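Local coordinates for aminoglycoside 6-adenylyltransferase (Bacillus subtilis, PDB 2PBE), which adenylates streptomycin and streptidine at O-6, also accepting GTP in place of ATP for streptomycin, and so mediates bacterial resistance to streptomycin, at residues 153-164 with 187-198; 86-94 with 104-112. All coordinates share one frame; numbering follows the deposited sequence.

Contact 1: 153-164 with 187-198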
loop_
_atom_site.group_PDB
_atom_site.type_symbol
_atom_site.label_atom_id
_atom_site.label_comp_id
_atom_site.label_asym_id
_atom_site.label_seq_id
_atom_site.Cartn_x
_atom_site.Cartn_y
_atom_site.Cartn_z
ATOM N N GLU A 153 -8.597 -15.774 -4.000
ATOM C CA GLU A 153 -7.753 -14.964 -3.152
ATOM C C GLU A 153 -8.624 -14.341 -2.081
ATOM O O GLU A 153 -8.226 -14.243 -0.918
ATOM C CB GLU A 153 -7.062 -13.876 -3.964
ATOM C CG GLU A 153 -5.907 -14.379 -4.788
ATOM C CD GLU A 153 -5.385 -13.349 -5.764
ATOM O OE1 GLU A 153 -4.242 -13.506 -6.237
ATOM O OE2 GLU A 153 -6.117 -12.394 -6.073
ATOM N N PHE A 154 -9.827 -13.937 -2.477
ATOM C CA PHE A 154 -10.759 -13.315 -1.548
ATOM C C PHE A 154 -11.056 -14.281 -0.404
ATOM O O PHE A 154 -10.905 -13.941 0.775
ATOM C CB PHE A 154 -12.057 -12.958 -2.270
ATOM C CG PHE A 154 -13.150 -12.500 -1.354
ATOM C CD1 PHE A 154 -13.105 -11.223 -0.764
ATOM C CD2 PHE A 154 -14.209 -13.363 -1.012
ATOM C CE1 PHE A 154 -14.111 -10.808 0.159
ATOM C CE2 PHE A 154 -15.214 -12.963 -0.095
ATOM C CZ PHE A 154 -15.162 -11.678 0.491
ATOM N N ASP A 155 -11.483 -15.483 -0.771
ATOM C CA ASP A 155 -11.798 -16.512 0.196
ATOM C C ASP A 155 -10.585 -16.792 1.080
ATOM O O ASP A 155 -10.721 -16.994 2.283
ATOM C CB ASP A 155 -12.230 -17.778 -0.531
ATOM C CG ASP A 155 -12.616 -18.871 0.421
ATOM O OD1 ASP A 155 -11.703 -19.584 0.914
ATOM O OD2 ASP A 155 -13.828 -19.002 0.696
ATOM N N ASP A 156 -9.394 -16.773 0.495
ATOM C CA ASP A 156 -8.200 -17.009 1.282
ATOM C C ASP A 156 -8.028 -15.957 2.389
ATOM O O ASP A 156 -7.771 -16.298 3.536
ATOM C CB ASP A 156 -6.955 -17.024 0.405
ATOM C CG ASP A 156 -6.879 -18.237 -0.507
ATOM O OD1 ASP A 156 -7.496 -19.278 -0.202
ATOM O OD2 ASP A 156 -6.174 -18.147 -1.529
ATOM N N CYS A 157 -8.189 -14.685 2.055
ATOM C CA CYS A 157 -8.034 -13.645 3.069
ATOM C C CYS A 157 -9.002 -13.823 4.228
ATOM O O CYS A 157 -8.641 -13.583 5.381
ATOM C CB CYS A 157 -8.229 -12.259 2.469
ATOM S SG CYS A 157 -7.828 -10.928 3.629
ATOM N N CYS A 158 -10.223 -14.253 3.930
ATOM C CA CYS A 158 -11.220 -14.450 4.972
ATOM C C CYS A 158 -10.876 -15.696 5.786
ATOM O O CYS A 158 -11.020 -15.711 7.011
ATOM C CB CYS A 158 -12.607 -14.594 4.370
ATOM S SG CYS A 158 -13.194 -13.116 3.527
ATOM N N ASN A 159 -10.404 -16.734 5.105
ATOM C CA ASN A 159 -10.049 -17.978 5.761
ATOM C C ASN A 159 -8.963 -17.712 6.794
ATOM O O ASN A 159 -9.121 -18.032 7.965
ATOM C CB ASN A 159 -9.570 -18.983 4.716
ATOM C CG ASN A 159 -9.514 -20.402 5.246
ATOM O OD1 ASN A 159 -10.396 -21.224 4.977
ATOM N ND2 ASN A 159 -8.477 -20.692 6.008
ATOM N N GLU A 160 -7.883 -17.082 6.358
ATOM C CA GLU A 160 -6.763 -16.764 7.234
ATOM C C GLU A 160 -7.174 -15.853 8.376
ATOM O O GLU A 160 -6.816 -16.079 9.536
ATOM C CB GLU A 160 -5.644 -16.089 6.432
ATOM C CG GLU A 160 -4.382 -15.756 7.228
ATOM C CD GLU A 160 -3.586 -16.988 7.661
ATOM O OE1 GLU A 160 -2.472 -16.809 8.201
ATOM O OE2 GLU A 160 -4.072 -18.128 7.472
ATOM N N PHE A 161 -7.925 -14.810 8.039
ATOM C CA PHE A 161 -8.396 -13.859 9.038
ATOM C C PHE A 161 -9.092 -14.558 10.199
ATOM O O PHE A 161 -8.649 -14.484 11.336
ATOM C CB PHE A 161 -9.392 -12.883 8.436
ATOM C CG PHE A 161 -9.930 -11.890 9.426
ATOM C CD1 PHE A 161 -9.170 -10.762 9.765
ATOM C CD2 PHE A 161 -11.168 -12.094 10.060
ATOM C CE1 PHE A 161 -9.627 -9.833 10.727
ATOM C CE2 PHE A 161 -11.646 -11.171 11.031
ATOM C CZ PHE A 161 -10.857 -10.031 11.358
ATOM N N TRP A 162 -10.196 -15.231 9.895
ATOM C CA TRP A 162 -10.955 -15.901 10.930
ATOM C C TRP A 162 -10.231 -17.056 11.602
ATOM O O TRP A 162 -10.388 -17.256 12.813
ATOM C CB TRP A 162 -12.298 -16.346 10.368
ATOM C CG TRP A 162 -13.124 -15.188 9.927
ATOM C CD1 TRP A 162 -13.255 -14.715 8.646
ATOM C CD2 TRP A 162 -13.882 -14.309 10.757
ATOM N NE1 TRP A 162 -14.049 -13.592 8.627
ATOM C CE2 TRP A 162 -14.449 -13.313 9.903
ATOM C CE3 TRP A 162 -14.143 -14.255 12.142
ATOM C CZ2 TRP A 162 -15.275 -12.259 10.382
ATOM C CZ3 TRP A 162 -14.973 -13.191 12.643
ATOM C CH2 TRP A 162 -15.526 -12.208 11.747
HETATM N N MSE A 163 -9.437 -17.809 10.844
HETATM C CA MSE A 163 -8.728 -18.922 11.448
HETATM C C MSE A 163 -7.710 -18.470 12.470
HETATM O O MSE A 163 -7.759 -18.900 13.621
HETATM C CB MSE A 163 -8.040 -19.776 10.385
HETATM C CG MSE A 163 -7.335 -21.032 10.940
HETATM SE SE MSE A 163 -8.507 -22.310 11.887
HETATM C CE MSE A 163 -8.990 -23.517 10.434
ATOM N N VAL A 164 -6.787 -17.613 12.059
ATOM C CA VAL A 164 -5.760 -17.154 12.963
ATOM C C VAL A 164 -6.425 -16.395 14.102
ATOM O O VAL A 164 -5.899 -16.291 15.218
ATOM C CB VAL A 164 -4.771 -16.265 12.232
ATOM C CG1 VAL A 164 -3.762 -15.682 13.206
ATOM C CG2 VAL A 164 -4.069 -17.087 11.154
ATOM N N ILE A 187 -0.975 -11.087 12.086
ATOM C CA ILE A 187 -1.797 -11.734 11.074
ATOM C C ILE A 187 -3.218 -11.205 10.925
ATOM O O ILE A 187 -3.638 -10.838 9.832
ATOM C CB ILE A 187 -1.831 -13.259 11.329
ATOM C CG1 ILE A 187 -0.398 -13.811 11.265
ATOM C CG2 ILE A 187 -2.715 -13.964 10.298
ATOM C CD1 ILE A 187 -0.219 -15.175 11.914
ATOM N N VAL A 188 -3.950 -11.176 12.029
ATOM C CA VAL A 188 -5.330 -10.725 11.990
ATOM C C VAL A 188 -5.495 -9.324 11.435
ATOM O O VAL A 188 -6.130 -9.163 10.398
ATOM C CB VAL A 188 -5.952 -10.830 13.377
ATOM C CG1 VAL A 188 -7.364 -10.277 13.376
ATOM C CG2 VAL A 188 -5.947 -12.298 13.798
ATOM N N ARG A 189 -4.937 -8.315 12.114
ATOM C CA ARG A 189 -5.037 -6.935 11.644
ATOM C C ARG A 189 -4.440 -6.763 10.245
ATOM O O ARG A 189 -4.998 -6.035 9.424
ATOM C CB ARG A 189 -4.362 -5.963 12.614
ATOM C CG ARG A 189 -4.648 -4.511 12.277
ATOM C CD ARG A 189 -3.922 -3.531 13.195
ATOM N NE ARG A 189 -4.395 -3.564 14.576
ATOM C CZ ARG A 189 -3.684 -4.033 15.599
ATOM N NH1 ARG A 189 -2.458 -4.516 15.396
ATOM N NH2 ARG A 189 -4.192 -4.006 16.822
ATOM N N PRO A 190 -3.297 -7.412 9.954
ATOM C CA PRO A 190 -2.763 -7.230 8.599
ATOM C C PRO A 190 -3.711 -7.717 7.500
ATOM O O PRO A 190 -3.683 -7.201 6.378
ATOM C CB PRO A 190 -1.440 -7.998 8.641
ATOM C CG PRO A 190 -0.983 -7.757 10.052
ATOM C CD PRO A 190 -2.257 -7.977 10.845
ATOM N N ASN A 191 -4.554 -8.697 7.807
ATOM C CA ASN A 191 -5.490 -9.173 6.785
ATOM C C ASN A 191 -6.679 -8.217 6.681
ATOM O O ASN A 191 -7.238 -8.035 5.613
ATOM C CB ASN A 191 -5.949 -10.607 7.062
ATOM C CG ASN A 191 -4.984 -11.641 6.489
ATOM O OD1 ASN A 191 -4.069 -12.106 7.164
ATOM N ND2 ASN A 191 -5.174 -11.985 5.225
ATOM N N LEU A 192 -7.047 -7.587 7.788
ATOM C CA LEU A 192 -8.123 -6.611 7.773
ATOM C C LEU A 192 -7.667 -5.496 6.817
ATOM O O LEU A 192 -8.445 -5.001 5.994
ATOM C CB LEU A 192 -8.340 -6.047 9.178
ATOM C CG LEU A 192 -9.084 -4.711 9.279
ATOM C CD1 LEU A 192 -10.488 -4.833 8.658
ATOM C CD2 LEU A 192 -9.183 -4.298 10.748
ATOM N N LEU A 193 -6.389 -5.137 6.922
ATOM C CA LEU A 193 -5.801 -4.110 6.077
ATOM C C LEU A 193 -5.830 -4.470 4.601
ATOM O O LEU A 193 -6.082 -3.613 3.754
ATOM C CB LEU A 193 -4.365 -3.859 6.494
ATOM C CG LEU A 193 -4.047 -2.848 7.581
ATOM C CD1 LEU A 193 -2.545 -2.721 7.660
ATOM C CD2 LEU A 193 -4.662 -1.497 7.247
ATOM N N ARG A 194 -5.541 -5.733 4.289
ATOM C CA ARG A 194 -5.555 -6.197 2.905
ATOM C C ARG A 194 -6.967 -6.074 2.400
ATOM O O ARG A 194 -7.189 -5.622 1.287
ATOM C CB ARG A 194 -5.130 -7.663 2.808
ATOM C CG ARG A 194 -5.073 -8.199 1.389
ATOM C CD ARG A 194 -4.625 -9.640 1.378
ATOM N NE ARG A 194 -3.331 -9.831 2.037
ATOM C CZ ARG A 194 -2.163 -9.618 1.441
ATOM N NH1 ARG A 194 -2.111 -9.211 0.163
ATOM N NH2 ARG A 194 -1.049 -9.807 2.134
HETATM N N MSE A 195 -7.917 -6.491 3.229
HETATM C CA MSE A 195 -9.334 -6.417 2.878
HETATM C C MSE A 195 -9.724 -4.966 2.596
HETATM O O MSE A 195 -10.479 -4.683 1.659
HETATM C CB MSE A 195 -10.195 -6.973 4.027
HETATM C CG MSE A 195 -11.657 -7.192 3.652
HETATM SE SE MSE A 195 -11.893 -8.222 1.999
HETATM C CE MSE A 195 -11.503 -10.035 2.664
HETATM N N MSE A 196 -9.209 -4.052 3.414
HETATM C CA MSE A 196 -9.511 -2.648 3.232
HETATM C C MSE A 196 -8.824 -2.129 1.970
HETATM O O MSE A 196 -9.383 -1.313 1.236
HETATM C CB MSE A 196 -9.053 -1.859 4.456
HETATM C CG MSE A 196 -9.860 -2.180 5.701
HETATM SE SE MSE A 196 -9.244 -1.341 7.363
HETATM C CE MSE A 196 -10.181 0.356 7.324
ATOM N N ALA A 197 -7.616 -2.617 1.714
ATOM C CA ALA A 197 -6.880 -2.199 0.532
ATOM C C ALA A 197 -7.604 -2.687 -0.716
ATOM O O ALA A 197 -7.699 -1.955 -1.706
ATOM C CB ALA A 197 -5.462 -2.743 0.572
ATOM N N TRP A 198 -8.126 -3.912 -0.655
ATOM C CA TRP A 198 -8.847 -4.481 -1.796
ATOM C C TRP A 198 -10.103 -3.660 -2.073
ATOM O O TRP A 198 -10.565 -3.556 -3.216
ATOM C CB TRP A 198 -9.245 -5.933 -1.529
ATOM C CG TRP A 198 -8.135 -6.972 -1.706
ATOM C CD1 TRP A 198 -6.942 -6.796 -2.357
ATOM C CD2 TRP A 198 -8.177 -8.354 -1.322
ATOM N NE1 TRP A 198 -6.241 -7.976 -2.409
ATOM C CE2 TRP A 198 -6.967 -8.954 -1.787
ATOM C CE3 TRP A 198 -9.121 -9.158 -0.633
ATOM C CZ2 TRP A 198 -6.664 -10.333 -1.587
ATOM C CZ3 TRP A 198 -8.830 -10.538 -0.432
ATOM C CH2 TRP A 198 -7.599 -11.104 -0.914
#
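Phe161 and Val188 mark the closest backbone approach between helices 153-164 and 187-198, whose axes come within 8.7 Å while running nearly antiparallel, with a crossing angle of -152°. Cys157 is the knob of this packing. Its short side chain lets both CB and SG enter the hole among Asn191, Arg194, Met195 and Trp198, with Cys157 CB 3.4 Å from Trp198 CZ3. With SG anti to the backbone N (chi1 -172°), the sulfur turns toward the opposing helix and lies 4.9 Å from the centroid of the Trp198 six-membered ring, approaching it obliquely. The broad indole also reaches back along the interface: its CZ3 rests against Phe154 CA at 3.6 Å, and its far rim meets the backbone of Glu153.

Next to it, the flexible chain of selenomethionine Met195 folds back at chi2 and chi3. This bend brings its end to Phe154, with CE 3.7 Å from Phe154 CE1, and also to Cys158, with CE 3.6 Å from Cys158 SG. The selenium belongs to a Met-aromatic contact with the Phe154 ring, again oblique. Farther along, Phe161 presents the edge of its ring to the Val188 carbonyl oxygen, and its CE1 touches Val188 CG1 at 3.5 Å. Val164 and Ile187 close that end, their branched chains crossing at about a right angle with Val164 CG2 3.5 Å from Ile187 CG2. At the more polar margin Glu160 crosses Ile187 at a similar angle, its CG and OE1 both near Ile187 CG2, while the guanidinium of Arg194 turns to the carbonyl of Gln143.

Apolar and sulfur-aromatic packing mainly carries the contact. Helix 238-263 packs on the pair through Phe252, which stacks on Phe161 and touches Met195. The consecutive helices 151-173 and 177-204 thus form an antiparallel helical hairpin in the protein's helical region.

Contact 2: 86-94 with 104-112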
loop_
_atom_site.group_PDB
_atom_site.type_symbol
_atom_site.label_atom_id
_atom_site.label_comp_id
_atom_site.label_asym_id
_atom_site.label_seq_id
_atom_site.Cartn_x
_atom_site.Cartn_y
_atom_site.Cartn_z
ATOM N N LEU A 86 19.630 8.776 -23.271
ATOM C CA LEU A 86 18.853 7.950 -22.364
ATOM C C LEU A 86 17.511 7.693 -23.056
ATOM O O LEU A 86 16.445 7.758 -22.436
ATOM C CB LEU A 86 18.658 8.672 -21.016
ATOM C CG LEU A 86 18.132 7.850 -19.823
ATOM C CD1 LEU A 86 19.130 6.745 -19.462
ATOM C CD2 LEU A 86 17.879 8.774 -18.616
ATOM N N GLY A 87 17.583 7.413 -24.355
ATOM C CA GLY A 87 16.394 7.143 -25.142
ATOM C C GLY A 87 15.359 8.245 -25.088
ATOM O O GLY A 87 15.668 9.404 -25.349
ATOM N N ASN A 88 14.127 7.875 -24.745
ATOM C CA ASN A 88 13.023 8.828 -24.650
ATOM C C ASN A 88 12.755 9.214 -23.220
ATOM O O ASN A 88 11.693 9.765 -22.899
ATOM C CB ASN A 88 11.761 8.228 -25.241
ATOM C CG ASN A 88 11.736 8.339 -26.719
ATOM O OD1 ASN A 88 11.672 9.445 -27.265
ATOM N ND2 ASN A 88 11.816 7.197 -27.398
ATOM N N TRP A 89 13.716 8.898 -22.359
ATOM C CA TRP A 89 13.575 9.226 -20.961
ATOM C C TRP A 89 13.989 10.659 -20.770
ATOM O O TRP A 89 14.543 11.303 -21.666
ATOM C CB TRP A 89 14.505 8.409 -20.084
ATOM C CG TRP A 89 14.364 6.901 -19.993
ATOM C CD1 TRP A 89 15.052 6.116 -19.108
ATOM C CD2 TRP A 89 13.595 6.006 -20.807
ATOM N NE1 TRP A 89 14.779 4.799 -19.317
ATOM C CE2 TRP A 89 13.890 4.684 -20.348
ATOM C CE3 TRP A 89 12.692 6.170 -21.878
ATOM C CZ2 TRP A 89 13.314 3.524 -20.926
ATOM C CZ3 TRP A 89 12.114 5.021 -22.466
ATOM C CH2 TRP A 89 12.436 3.703 -21.979
ATOM N N PHE A 90 13.739 11.122 -19.557
ATOM C CA PHE A 90 14.106 12.450 -19.127
ATOM C C PHE A 90 14.146 12.300 -17.619
ATOM O O PHE A 90 13.176 11.860 -17.002
ATOM C CB PHE A 90 13.047 13.475 -19.527
ATOM C CG PHE A 90 13.576 14.876 -19.587
ATOM C CD1 PHE A 90 14.387 15.290 -20.660
ATOM C CD2 PHE A 90 13.303 15.784 -18.550
ATOM C CE1 PHE A 90 14.925 16.603 -20.704
ATOM C CE2 PHE A 90 13.835 17.108 -18.573
ATOM C CZ PHE A 90 14.651 17.516 -19.659
ATOM N N SER A 91 15.276 12.643 -17.025
ATOM C CA SER A 91 15.394 12.507 -15.594
ATOM C C SER A 91 15.861 13.784 -14.928
ATOM O O SER A 91 16.192 14.760 -15.588
ATOM C CB SER A 91 16.351 11.378 -15.287
ATOM O OG SER A 91 17.579 11.614 -15.930
ATOM N N TYR A 92 15.887 13.756 -13.603
ATOM C CA TYR A 92 16.302 14.886 -12.801
ATOM C C TYR A 92 17.126 14.336 -11.657
ATOM O O TYR A 92 16.792 13.289 -11.113
ATOM C CB TYR A 92 15.083 15.588 -12.216
ATOM C CG TYR A 92 14.060 16.042 -13.234
ATOM C CD1 TYR A 92 14.093 17.365 -13.749
ATOM C CD2 TYR A 92 13.042 15.161 -13.697
ATOM C CE1 TYR A 92 13.131 17.810 -14.700
ATOM C CE2 TYR A 92 12.072 15.583 -14.662
ATOM C CZ TYR A 92 12.127 16.916 -15.156
ATOM O OH TYR A 92 11.206 17.358 -16.076
ATOM N N ILE A 93 18.217 15.005 -11.305
ATOM C CA ILE A 93 18.992 14.548 -10.162
ATOM C C ILE A 93 18.905 15.757 -9.258
ATOM O O ILE A 93 19.355 16.846 -9.634
ATOM C CB ILE A 93 20.482 14.230 -10.487
ATOM C CG1 ILE A 93 20.591 12.916 -11.263
ATOM C CG2 ILE A 93 21.281 14.058 -9.196
ATOM C CD1 ILE A 93 20.062 12.966 -12.652
ATOM N N ILE A 94 18.289 15.586 -8.094
ATOM C CA ILE A 94 18.123 16.686 -7.162
ATOM C C ILE A 94 18.842 16.448 -5.844
ATOM O O ILE A 94 18.829 15.334 -5.301
ATOM C CB ILE A 94 16.616 16.926 -6.860
ATOM C CG1 ILE A 94 15.849 17.109 -8.164
ATOM C CG2 ILE A 94 16.432 18.188 -6.009
ATOM C CD1 ILE A 94 14.336 17.092 -7.986
ATOM N N LEU A 104 15.010 10.974 -10.253
ATOM C CA LEU A 104 13.693 10.713 -10.839
ATOM C C LEU A 104 13.734 10.576 -12.347
ATOM O O LEU A 104 14.217 11.464 -13.033
ATOM C CB LEU A 104 12.743 11.854 -10.468
ATOM C CG LEU A 104 11.284 11.781 -10.904
ATOM C CD1 LEU A 104 10.551 10.745 -10.064
ATOM C CD2 LEU A 104 10.647 13.136 -10.707
ATOM N N THR A 105 13.218 9.473 -12.868
ATOM C CA THR A 105 13.202 9.282 -14.311
ATOM C C THR A 105 11.771 9.278 -14.803
ATOM O O THR A 105 10.894 8.725 -14.147
ATOM C CB THR A 105 13.858 7.951 -14.713
ATOM O OG1 THR A 105 15.183 7.895 -14.180
ATOM C CG2 THR A 105 13.925 7.815 -16.225
ATOM N N LEU A 106 11.543 9.911 -15.948
ATOM C CA LEU A 106 10.213 9.970 -16.561
ATOM C C LEU A 106 10.249 9.121 -17.828
ATOM O O LEU A 106 10.781 9.527 -18.864
ATOM C CB LEU A 106 9.812 11.415 -16.902
ATOM C CG LEU A 106 9.715 12.445 -15.765
ATOM C CD1 LEU A 106 9.248 13.786 -16.333
ATOM C CD2 LEU A 106 8.762 11.977 -14.688
ATOM N N ILE A 107 9.703 7.919 -17.728
ATOM C CA ILE A 107 9.669 6.983 -18.837
ATOM C C ILE A 107 8.300 6.992 -19.511
ATOM O O ILE A 107 7.281 7.049 -18.835
ATOM C CB ILE A 107 9.952 5.565 -18.320
ATOM C CG1 ILE A 107 11.246 5.573 -17.498
ATOM C CG2 ILE A 107 10.015 4.579 -19.481
ATOM C CD1 ILE A 107 11.519 4.268 -16.781
ATOM N N PRO A 108 8.259 6.958 -20.854
ATOM C CA PRO A 108 6.951 6.954 -21.518
ATOM C C PRO A 108 6.200 5.671 -21.124
ATOM O O PRO A 108 6.775 4.581 -21.128
ATOM C CB PRO A 108 7.316 6.986 -22.988
ATOM C CG PRO A 108 8.595 7.754 -22.996
ATOM C CD PRO A 108 9.341 7.160 -21.835
ATOM N N ILE A 109 4.924 5.805 -20.778
ATOM C CA ILE A 109 4.121 4.671 -20.354
ATOM C C ILE A 109 4.095 3.540 -21.372
ATOM O O ILE A 109 4.036 2.362 -21.009
ATOM C CB ILE A 109 2.681 5.120 -20.049
ATOM C CG1 ILE A 109 1.872 3.950 -19.510
ATOM C CG2 ILE A 109 2.017 5.654 -21.300
ATOM C CD1 ILE A 109 2.423 3.382 -18.230
ATOM N N ARG A 110 4.141 3.907 -22.644
ATOM C CA ARG A 110 4.125 2.932 -23.716
ATOM C C ARG A 110 5.313 1.964 -23.645
ATOM O O ARG A 110 5.265 0.883 -24.226
ATOM C CB ARG A 110 4.119 3.665 -25.070
ATOM C CG ARG A 110 4.242 2.757 -26.297
ATOM C CD ARG A 110 3.175 1.642 -26.327
ATOM N NE ARG A 110 3.087 1.011 -27.645
ATOM C CZ ARG A 110 2.580 1.608 -28.720
ATOM N NH1 ARG A 110 2.108 2.845 -28.636
ATOM N NH2 ARG A 110 2.564 0.977 -29.889
ATOM N N GLU A 111 6.365 2.333 -22.914
ATOM C CA GLU A 111 7.574 1.509 -22.831
ATOM C C GLU A 111 7.726 0.684 -21.559
ATOM O O GLU A 111 8.821 0.196 -21.258
ATOM C CB GLU A 111 8.809 2.399 -23.004
ATOM C CG GLU A 111 8.664 3.378 -24.170
ATOM C CD GLU A 111 9.963 4.047 -24.538
ATOM O OE1 GLU A 111 10.975 3.328 -24.595
ATOM O OE2 GLU A 111 9.988 5.271 -24.787
ATOM N N ALA A 112 6.632 0.536 -20.819
ATOM C CA ALA A 112 6.629 -0.218 -19.574
ATOM C C ALA A 112 6.895 -1.692 -19.827
ATOM O O ALA A 112 7.748 -2.303 -19.180
ATOM C CB ALA A 112 5.283 -0.047 -18.863
#
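Trp89, the last residue of the type II' turn that begins at Leu86, spreads its indole across Ile107 and Pro108. CG lies beside the backbone N (chi1 -64°), and from there the ring extends toward the end of the other strand. Ile107 CG2 sits over one face, 3.6 Å from the centroid of the six-membered ring, in a CH-pi contact. Pro108 CD comes obliquely to Trp89 CE3 at 3.5 Å, while Thr105 CG2 touches the pyrrole side. A large flat ring suits this place because it can span several residues of the neighbouring strand. The Glu111 carboxylate lies at the ring's outer edge, its plane turned 60° from that of the indole.

The strands form an antiparallel beta hairpin within the mixed sheet of the nucleotidyltransferase fold, and strand 101-108 continues the sheet by pairing with strand 45-51. Tyr92 and Leu104 are a hydrogen-bonded pair: Tyr92 N donates to Leu104 O at 2.9 Å, and Leu104 N returns a bond to Tyr92 O at 3.0 Å. Their side chains share a face of the sheet with Leu106, whose CD1 meets the edge of the Tyr92 ring, 3.7 Å from CE2. Leu104 also packs on Ile47 and Tyr49, and Trp63 meets the Tyr92 ring edge-to-face.

Contact 1 and contact 2 lie on opposite sides of the chain's centre, with nearest atoms about 20 Å apart, and share no helix or strand. Contact 1 is mostly buried and joins two long helices of the helical region. Contact 2 is only partly buried and joins neighbouring strands of the sheet, with an exposed turn at one end. Their chemistry follows from this: the helices meet mainly through side chains, some resting on the opposite backbone, with sulfur and selenium against aromatic rings, whereas backbone hydrogen bonds pair the strands and side chains fill in around them. Tryptophan serves in both, beside a cysteine in 153-164 with 187-198 and against an isoleucine methyl in 86-94 with 104-112.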